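Delta-1-pyrroline-5-carboxylate dehydrogenase, mitochondrial (Mus musculus, PDB 4E3X) catalyses the NAD+-dependent oxidation of L-glutamate gamma-semialdehyde to glutamate, the second step of proline degradation to glutamate in mitochondria. Local coordinates at residues B[138-143]-B[157-162]; B[145-150]-B[211-216]; B[293-298]-B[309-314]. One frame throughout, in Å; residues are numbered along the deposited sequence. Where two conformers were deposited one is given.

Contact 1: residues B[138-143]-B[157-162]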
loop_
_atom_site.group_PDB
_atom_site.type_symbol
_atom_site.label_atom_id
_atom_site.label_comp_id
_atom_site.label_asym_id
_atom_site.label_seq_id
_atom_site.Cartn_x
_atom_site.Cartn_y
_atom_site.Cartn_z
ATOM N N PRO B 138 30.387 19.426 1.119
ATOM C CA PRO B 138 31.722 18.919 0.794
ATOM C C PRO B 138 31.746 17.767 -0.203
ATOM O O PRO B 138 32.772 17.580 -0.853
ATOM C CB PRO B 138 32.267 18.468 2.156
ATOM C CG PRO B 138 31.042 18.210 2.994
ATOM C CD PRO B 138 30.064 19.266 2.549
ATOM N N ARG B 139 30.654 17.020 -0.326
ATOM C CA ARG B 139 30.639 15.852 -1.209
ATOM C C ARG B 139 29.897 16.096 -2.518
ATOM O O ARG B 139 29.771 15.183 -3.334
ATOM C CB ARG B 139 30.062 14.622 -0.488
ATOM C CG ARG B 139 30.779 14.281 0.811
ATOM C CD ARG B 139 32.206 13.789 0.569
ATOM N NE ARG B 139 32.292 12.331 0.495
ATOM C CZ ARG B 139 32.412 11.538 1.557
ATOM N NH1 ARG B 139 32.485 10.222 1.402
ATOM N NH2 ARG B 139 32.453 12.055 2.780
ATOM N N ARG B 140 29.412 17.317 -2.719
ATOM C CA ARG B 140 28.617 17.612 -3.911
ATOM C C ARG B 140 29.404 17.355 -5.188
ATOM O O ARG B 140 28.924 16.686 -6.101
ATOM C CB ARG B 140 28.106 19.060 -3.901
ATOM C CG ARG B 140 26.854 19.255 -4.765
ATOM C CD ARG B 140 26.581 20.734 -5.030
ATOM N NE ARG B 140 25.223 20.996 -5.505
ATOM C CZ ARG B 140 24.208 21.316 -4.708
ATOM N NH1 ARG B 140 23.007 21.557 -5.219
ATOM N NH2 ARG B 140 24.393 21.386 -3.392
ATOM N N ALA B 141 30.613 17.898 -5.263
ATOM C CA ALA B 141 31.386 17.796 -6.492
ATOM C C ALA B 141 31.700 16.333 -6.811
ATOM O O ALA B 141 31.629 15.914 -7.970
ATOM C CB ALA B 141 32.661 18.642 -6.406
ATOM N N GLU B 142 32.023 15.553 -5.784
ATOM C CA GLU B 142 32.291 14.130 -5.959
ATOM C C GLU B 142 31.112 13.375 -6.568
ATOM O O GLU B 142 31.273 12.648 -7.554
ATOM C CB GLU B 142 32.656 13.497 -4.613
ATOM C CG GLU B 142 32.849 11.987 -4.695
ATOM C CD GLU B 142 32.831 11.297 -3.342
ATOM O OE1 GLU B 142 32.981 11.981 -2.307
ATOM O OE2 GLU B 142 32.675 10.058 -3.320
ATOM N N VAL B 143 29.930 13.516 -5.978
ATOM C CA VAL B 143 28.789 12.745 -6.483
ATOM C C VAL B 143 28.353 13.221 -7.870
ATOM O O VAL B 143 27.924 12.419 -8.699
ATOM C CB VAL B 143 27.598 12.661 -5.488
ATOM C CG1 VAL B 143 28.054 12.003 -4.183
ATOM C CG2 VAL B 143 26.970 14.024 -5.240
ATOM N N GLN B 157 22.356 17.938 -15.538
ATOM C CA GLN B 157 21.606 16.717 -15.280
ATOM C C GLN B 157 22.132 16.021 -14.023
ATOM O O GLN B 157 21.364 15.470 -13.245
ATOM C CB GLN B 157 21.619 15.785 -16.495
ATOM C CG GLN B 157 20.755 16.279 -17.655
ATOM C CD GLN B 157 19.317 16.521 -17.239
ATOM O OE1 GLN B 157 18.671 15.645 -16.665
ATOM N NE2 GLN B 157 18.814 17.721 -17.511
ATOM N N ALA B 158 23.439 16.081 -13.800
ATOM C CA ALA B 158 23.996 15.502 -12.584
ATOM C C ALA B 158 23.545 16.307 -11.365
ATOM O O ALA B 158 23.178 15.743 -10.334
ATOM C CB ALA B 158 25.498 15.461 -12.671
ATOM N N GLU B 159 23.564 17.629 -11.498
ATOM C CA GLU B 159 23.195 18.531 -10.411
ATOM C C GLU B 159 21.767 18.325 -9.923
ATOM O O GLU B 159 21.526 18.269 -8.718
ATOM C CB GLU B 159 23.411 19.990 -10.828
ATOM C CG GLU B 159 22.697 21.019 -9.964
ATOM C CD GLU B 159 23.348 21.253 -8.605
ATOM O OE1 GLU B 159 24.324 20.554 -8.254
ATOM O OE2 GLU B 159 22.873 22.156 -7.888
ATOM N N ILE B 160 20.820 18.209 -10.845
ATOM C CA ILE B 160 19.432 18.032 -10.433
ATOM C C ILE B 160 19.153 16.653 -9.850
ATOM O O ILE B 160 18.156 16.476 -9.156
ATOM C CB ILE B 160 18.419 18.349 -11.557
ATOM C CG1 ILE B 160 18.488 17.317 -12.684
ATOM C CG2 ILE B 160 18.618 19.771 -12.070
ATOM C CD1 ILE B 160 17.491 17.578 -13.806
ATOM N N ASP B 161 20.050 15.703 -10.115
ATOM C CA ASP B 161 19.892 14.309 -9.715
ATOM C C ASP B 161 20.703 13.982 -8.453
ATOM O O ASP B 161 20.145 13.859 -7.357
ATOM C CB ASP B 161 20.309 13.410 -10.895
ATOM C CG ASP B 161 20.451 11.935 -10.523
ATOM O OD1 ASP B 161 19.906 11.514 -9.484
ATOM O OD2 ASP B 161 21.115 11.193 -11.289
ATOM N N ALA B 162 22.017 13.823 -8.615
ATOM C CA ALA B 162 22.879 13.343 -7.530
ATOM C C ALA B 162 22.966 14.320 -6.375
ATOM O O ALA B 162 23.213 13.926 -5.235
ATOM C CB ALA B 162 24.268 13.025 -8.054
#
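E159 reaches R140 with a side chain that leaves the helix with CG anti to the backbone N (chi1 163°) and then bends at chi2, which turns its carboxylate toward the neighbouring helix. R140 meets it side-on with two nitrogens: NE donates to E159 OE1 at 2.9 Å, in the guanidinium plane and onto the syn lone pair, while NH1 donates to E159 OE2 at 2.7 Å. The guanidinium and carboxylate planes lie 35° apart, and NH1 meets OE2 on its syn side but 31° out of the carboxylate plane. NH2 of R140 goes to E35 and to the S136 carbonyl, and E159 OE2 also takes the L38 amide. A leucine in place of R140 would probably leave the carboxylates of E159 and E35 without their shared cation. The pair bridges the beginnings of helices 140-151 and 155-180, consecutive helices of the aldehyde dehydrogenase fold. Further along, the amides of D161 and A162 both donate to A158 O, D161 N at 3.1 Å and A162 N at 2.8 Å. A162 points its methyl toward V143: CG2 of V143 lies 4.0 Å from A162 CB and 3.8 Å from A162 O, a buried carbonyl oxygen with no modelled polar partner.

Contact 2: residues B[145-150]-B[211-216]; sequences AKTMVG and NFTAIG. With PRO (proline), chain K.
T147 and T213 bring helix 140-151 and the first turn of helix 213-225 together, their CA atoms 6.9 Å apart and both CB atoms directed at the opposing segment. The side chains meet through their hydroxyls, T213 OG1 donating to T147 OG1 at 2.9 Å. In each threonine OG1 stands anti to the carbonyl carbon (chi1 -60° in T147, -64° in T213), which sets CG2 anti to the backbone N; T147 CG2 comes within 3.6 Å of T213 OG1. The bond is one link of a directed chain: Q151 NE2 donates to T213 OG1, and T147 OG1 donates in turn to the V143 carbonyl, so both buried hydroxyls are satisfied as donor and acceptor. A241 of helix 239-251 packs against both threonines. Helix 213-225 follows strand 203-207 of the parallel, Rossmann-type sheet, and the turn between strand and helix reaches the catalytic centre. F212 holds the N-cap position, its O accepting from I215 N at 3.2 Å; its CB is directed away from helix 140-151, and the ring lines the pocket of a bound proline. CG of the proline sits over one face of the F212 ring and 4.0 Å from I215 CD1, and the proline CB is 3.6 Å from F212 CE1; S349 OG and the amides of G512 and S513 hydrogen-bond the ligand. N211, just before, is by similarity the transition-state stabiliser, as in the oxyanion hole of other aldehyde dehydrogenases, and its ND2 is hydrogen-bonded to the Q346 carbonyl.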
loop_
_atom_site.group_PDB
_atom_site.type_symbol
_atom_site.label_atom_id
_atom_site.label_comp_id
_atom_site.label_asym_id
_atom_site.label_seq_id
_atom_site.Cartn_x
_atom_site.Cartn_y
_atom_site.Cartn_z
ATOM N N ALA B 145 30.452 14.497 -10.176
ATOM C CA ALA B 145 31.472 14.044 -11.111
ATOM C C ALA B 145 31.323 12.557 -11.402
ATOM O O ALA B 145 31.475 12.121 -12.551
ATOM C CB ALA B 145 32.867 14.350 -10.573
ATOM N N LYS B 146 31.010 11.780 -10.366
ATOM C CA LYS B 146 30.878 10.340 -10.537
ATOM C C LYS B 146 29.650 9.990 -11.376
ATOM O O LYS B 146 29.661 9.015 -12.117
ATOM C CB LYS B 146 30.844 9.641 -9.178
ATOM C CG LYS B 146 32.203 9.676 -8.497
ATOM C CD LYS B 146 32.214 9.023 -7.123
ATOM C CE LYS B 146 33.626 9.002 -6.575
ATOM N NZ LYS B 146 33.695 8.410 -5.209
ATOM N N THR B 147 28.602 10.795 -11.258
ATOM C CA THR B 147 27.403 10.608 -12.060
ATOM C C THR B 147 27.662 11.036 -13.517
ATOM O O THR B 147 27.214 10.386 -14.467
ATOM C CB THR B 147 26.222 11.381 -11.435
ATOM O OG1 THR B 147 25.987 10.890 -10.103
ATOM C CG2 THR B 147 24.954 11.213 -12.249
ATOM N N MET B 148 28.410 12.119 -13.703
ATOM C CA MET B 148 28.785 12.540 -15.055
ATOM C C MET B 148 29.643 11.500 -15.756
ATOM O O MET B 148 29.352 11.083 -16.878
ATOM C CB MET B 148 29.542 13.868 -15.009
ATOM C CG MET B 148 28.690 15.052 -14.568
ATOM S SD MET B 148 29.608 16.603 -14.512
ATOM C CE MET B 148 30.035 16.789 -16.239
ATOM N N VAL B 149 30.718 11.089 -15.096
ATOM C CA VAL B 149 31.684 10.211 -15.738
ATOM C C VAL B 149 31.173 8.780 -15.862
ATOM O O VAL B 149 31.420 8.114 -16.866
ATOM C CB VAL B 149 33.047 10.269 -15.015
ATOM C CG1 VAL B 149 33.998 9.200 -15.531
ATOM C CG2 VAL B 149 33.657 11.650 -15.165
ATOM N N GLY B 150 30.439 8.321 -14.853
ATOM C CA GLY B 150 29.971 6.949 -14.849
ATOM C C GLY B 150 28.653 6.728 -15.570
ATOM O O GLY B 150 28.433 5.655 -16.126
ATOM N N ASN B 211 19.684 5.261 -14.308
ATOM C CA ASN B 211 19.493 6.587 -14.891
ATOM C C ASN B 211 19.397 7.749 -13.925
ATOM O O ASN B 211 19.517 8.900 -14.334
ATOM C CB ASN B 211 18.348 6.591 -15.903
ATOM C CG ASN B 211 17.010 6.307 -15.272
ATOM O OD1 ASN B 211 16.916 5.656 -14.233
ATOM N ND2 ASN B 211 15.953 6.789 -15.911
ATOM N N PHE B 212 19.178 7.448 -12.650
ATOM C CA PHE B 212 19.219 8.471 -11.612
ATOM C C PHE B 212 19.940 7.960 -10.386
ATOM O O PHE B 212 19.504 7.006 -9.756
ATOM C CB PHE B 212 17.816 8.932 -11.224
ATOM C CG PHE B 212 17.160 9.780 -12.266
ATOM C CD1 PHE B 212 16.364 9.205 -13.245
ATOM C CD2 PHE B 212 17.358 11.152 -12.288
ATOM C CE1 PHE B 212 15.765 9.984 -14.218
ATOM C CE2 PHE B 212 16.762 11.941 -13.264
ATOM C CZ PHE B 212 15.962 11.354 -14.225
ATOM N N THR B 213 21.048 8.605 -10.054
ATOM C CA THR B 213 21.752 8.310 -8.813
ATOM C C THR B 213 20.822 8.436 -7.606
ATOM O O THR B 213 20.901 7.642 -6.668
ATOM C CB THR B 213 22.961 9.246 -8.684
ATOM O OG1 THR B 213 23.860 8.940 -9.749
ATOM C CG2 THR B 213 23.684 9.090 -7.348
ATOM N N ALA B 214 19.937 9.430 -7.645
ATOM C CA ALA B 214 19.051 9.710 -6.524
ATOM C C ALA B 214 18.074 8.571 -6.245
ATOM O O ALA B 214 17.697 8.341 -5.099
ATOM C CB ALA B 214 18.286 11.010 -6.764
ATOM N N ILE B 215 17.635 7.875 -7.291
ATOM C CA ILE B 215 16.648 6.817 -7.117
ATOM C C ILE B 215 17.204 5.683 -6.265
ATOM O O ILE B 215 16.511 5.170 -5.395
ATOM C CB ILE B 215 16.105 6.310 -8.468
ATOM C CG1 ILE B 215 15.249 7.397 -9.119
ATOM C CG2 ILE B 215 15.259 5.058 -8.276
ATOM C CD1 ILE B 215 14.694 7.025 -10.476
ATOM N N GLY B 216 18.463 5.318 -6.489
ATOM C CA GLY B 216 19.100 4.300 -5.673
ATOM C C GLY B 216 19.140 4.687 -4.207
ATOM O O GLY B 216 18.825 3.888 -3.319
HETATM N N PRO K . 11.765 12.006 -11.504
HETATM C CA PRO K . 12.395 12.182 -12.814
HETATM C C PRO K . 11.644 13.175 -13.696
HETATM O O PRO K . 10.523 13.599 -13.394
HETATM C CB PRO K . 12.326 10.778 -13.411
HETATM C CG PRO K . 12.486 9.893 -12.225
HETATM C CD PRO K . 11.786 10.596 -11.076
HETATM O OXT PRO K . 12.159 13.580 -14.739
#

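Contact 3: residues B[293-298]-B[309-314]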
loop_
_atom_site.group_PDB
_atom_site.type_symbol
_atom_site.label_atom_id
_atom_site.label_comp_id
_atom_site.label_asym_id
_atom_site.label_seq_id
_atom_site.Cartn_x
_atom_site.Cartn_y
_atom_site.Cartn_z
ATOM N N HIS B 293 8.163 -10.416 -13.181
ATOM C CA HIS B 293 8.848 -11.655 -12.842
ATOM C C HIS B 293 9.030 -11.773 -11.326
ATOM O O HIS B 293 8.737 -12.811 -10.734
ATOM C CB HIS B 293 10.201 -11.704 -13.551
ATOM C CG HIS B 293 11.004 -12.925 -13.242
ATOM N ND1 HIS B 293 10.606 -14.187 -13.620
ATOM C CD2 HIS B 293 12.181 -13.078 -12.590
ATOM C CE1 HIS B 293 11.508 -15.067 -13.221
ATOM N NE2 HIS B 293 12.477 -14.419 -12.601
ATOM N N LEU B 294 9.494 -10.694 -10.698
ATOM C CA LEU B 294 9.645 -10.686 -9.241
ATOM C C LEU B 294 8.308 -10.913 -8.534
ATOM O O LEU B 294 8.227 -11.652 -7.548
ATOM C CB LEU B 294 10.280 -9.373 -8.782
ATOM C CG LEU B 294 11.740 -9.202 -9.189
ATOM C CD1 LEU B 294 12.151 -7.751 -9.059
ATOM C CD2 LEU B 294 12.657 -10.102 -8.359
ATOM N N TRP B 295 7.262 -10.271 -9.038
ATOM C CA TRP B 295 5.924 -10.440 -8.494
ATOM C C TRP B 295 5.502 -11.907 -8.549
ATOM O O TRP B 295 4.951 -12.444 -7.581
ATOM C CB TRP B 295 4.975 -9.541 -9.280
ATOM C CG TRP B 295 3.542 -9.463 -8.831
ATOM C CD1 TRP B 295 2.644 -10.489 -8.710
ATOM C CD2 TRP B 295 2.822 -8.263 -8.546
ATOM N NE1 TRP B 295 1.413 -9.996 -8.340
ATOM C CE2 TRP B 295 1.496 -8.635 -8.230
ATOM C CE3 TRP B 295 3.171 -6.909 -8.518
ATOM C CZ2 TRP B 295 0.521 -7.696 -7.887
ATOM C CZ3 TRP B 295 2.208 -5.981 -8.172
ATOM C CH2 TRP B 295 0.893 -6.381 -7.863
ATOM N N ARG B 296 5.764 -12.560 -9.673
ATOM C CA ARG B 296 5.416 -13.966 -9.846
ATOM C C ARG B 296 6.279 -14.896 -8.979
ATOM O O ARG B 296 5.811 -15.924 -8.498
ATOM C CB ARG B 296 5.471 -14.352 -11.332
ATOM C CG ARG B 296 4.307 -13.764 -12.161
ATOM C CD ARG B 296 4.412 -14.100 -13.653
ATOM N NE ARG B 296 3.112 -14.078 -14.335
ATOM C CZ ARG B 296 2.802 -13.322 -15.390
ATOM N NH1 ARG B 296 3.688 -12.490 -15.914
ATOM N NH2 ARG B 296 1.589 -13.399 -15.925
ATOM N N GLN B 297 7.544 -14.534 -8.782
ATOM C CA GLN B 297 8.390 -15.323 -7.888
ATOM C C GLN B 297 7.887 -15.272 -6.449
ATOM O O GLN B 297 7.879 -16.279 -5.742
ATOM C CB GLN B 297 9.839 -14.858 -7.948
ATOM C CG GLN B 297 10.514 -15.252 -9.247
ATOM C CD GLN B 297 12.001 -14.972 -9.247
ATOM O OE1 GLN B 297 12.423 -13.832 -9.072
ATOM N NE2 GLN B 297 12.805 -16.014 -9.449
ATOM N N VAL B 298 7.450 -14.098 -6.014
ATOM C CA VAL B 298 6.878 -13.982 -4.682
ATOM C C VAL B 298 5.596 -14.816 -4.569
ATOM O O VAL B 298 5.395 -15.539 -3.596
ATOM C CB VAL B 298 6.616 -12.514 -4.325
ATOM C CG1 VAL B 298 5.740 -12.414 -3.086
ATOM C CG2 VAL B 298 7.941 -11.792 -4.113
ATOM N N PRO B 309 4.765 -10.242 1.420
ATOM C CA PRO B 309 5.695 -9.188 0.995
ATOM C C PRO B 309 5.003 -8.044 0.254
ATOM O O PRO B 309 3.998 -8.250 -0.429
ATOM C CB PRO B 309 6.681 -9.929 0.077
ATOM C CG PRO B 309 6.604 -11.380 0.545
ATOM C CD PRO B 309 5.139 -11.563 0.869
ATOM N N ARG B 310 5.565 -6.851 0.395
ATOM C CA ARG B 310 5.067 -5.651 -0.262
ATOM C C ARG B 310 5.938 -5.297 -1.445
ATOM O O ARG B 310 7.129 -5.020 -1.282
ATOM C CB ARG B 310 5.071 -4.479 0.709
ATOM C CG ARG B 310 4.128 -4.675 1.859
ATOM C CD ARG B 310 4.145 -3.492 2.793
ATOM N NE ARG B 310 3.215 -3.690 3.903
ATOM C CZ ARG B 310 2.880 -2.745 4.771
ATOM N NH1 ARG B 310 3.400 -1.527 4.666
ATOM N NH2 ARG B 310 2.031 -3.021 5.753
ATOM N N LEU B 311 5.342 -5.302 -2.632
ATOM C CA LEU B 311 6.071 -4.954 -3.837
ATOM C C LEU B 311 5.765 -3.537 -4.281
ATOM O O LEU B 311 4.604 -3.170 -4.427
ATOM C CB LEU B 311 5.755 -5.947 -4.944
ATOM C CG LEU B 311 6.749 -7.106 -4.960
ATOM C CD1 LEU B 311 6.636 -7.957 -3.706
ATOM C CD2 LEU B 311 6.540 -7.932 -6.197
ATOM N N ALA B 312 6.812 -2.744 -4.468
ATOM C CA ALA B 312 6.684 -1.394 -4.995
ATOM C C ALA B 312 7.496 -1.342 -6.276
ATOM O O ALA B 312 8.652 -1.778 -6.297
ATOM C CB ALA B 312 7.194 -0.370 -3.992
ATOM N N GLY B 313 6.895 -0.845 -7.351
ATOM C CA GLY B 313 7.583 -0.794 -8.626
ATOM C C GLY B 313 7.294 0.462 -9.415
ATOM O O GLY B 313 6.145 0.894 -9.527
ATOM N N GLU B 314 8.350 1.049 -9.960
ATOM C CA GLU B 314 8.234 2.100 -10.964
ATOM C C GLU B 314 8.831 1.543 -12.246
ATOM O O GLU B 314 9.994 1.122 -12.243
ATOM C CB GLU B 314 9.008 3.340 -10.521
#
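L311 sends its side chain out from strand 310-314 toward W295 and V298 on helix 288-300. From CB, which points at the helix, the chain leads to CG and forks there. One branch, CD2, runs into the helix backbone, 3.5 Å from W295 CA and 4.2 Å from L294 C, and lies 3.8 Å from W295 CB, coming obliquely to the indole. On the other branch, L311 CD1 slides alongside V298, 4.1 Å from V298 CG2. Helix and strand run almost exactly antiparallel, at 173° with their axes 10.0 Å apart, the geometry of a beta-alpha-beta crossover, in which helix 288-300 links the parallel strands 279-285 and 310-314, the latter at the end of the parallel sheet within this chain. V298, one turn further along the helix, meets P309: V298 CG1, anti to the backbone N (chi1 167°), passes alongside the P309 ring, 3.9 Å from P309 CG. F305, L279 and T274 also pack on V298, and W295 also packs on P309 of the second subunit. No hydrogen bond crosses between the segments; apolar packing joins them. The strand ends at E314, the proton acceptor of the active site, modelled here to CB.

How the contacts relate
Contacts 1 and 2 share helix 140-151, and their centres lie 8 Å apart. D161, on the segment 157-162, joins them directly: its OD1 probably accepts from A214 N at 2.8 Å and its OD2 from T213 N at 2.9 Å, tying helix 155-180 to the start of helix 213-225. A162 CB also packs 3.4 Å from T147 OG1. Contact 3 touches neither: centre to centre it is 25 Å from contact 2 and 31 Å from contact 1, nearest atoms about 7 Å and 14 Å. Contact 2 holds F212 of the proline pocket and N211, by similarity the transition-state stabiliser; contact 3 holds the proton acceptor E314. The nucleophile C348 also belongs to the proline pocket.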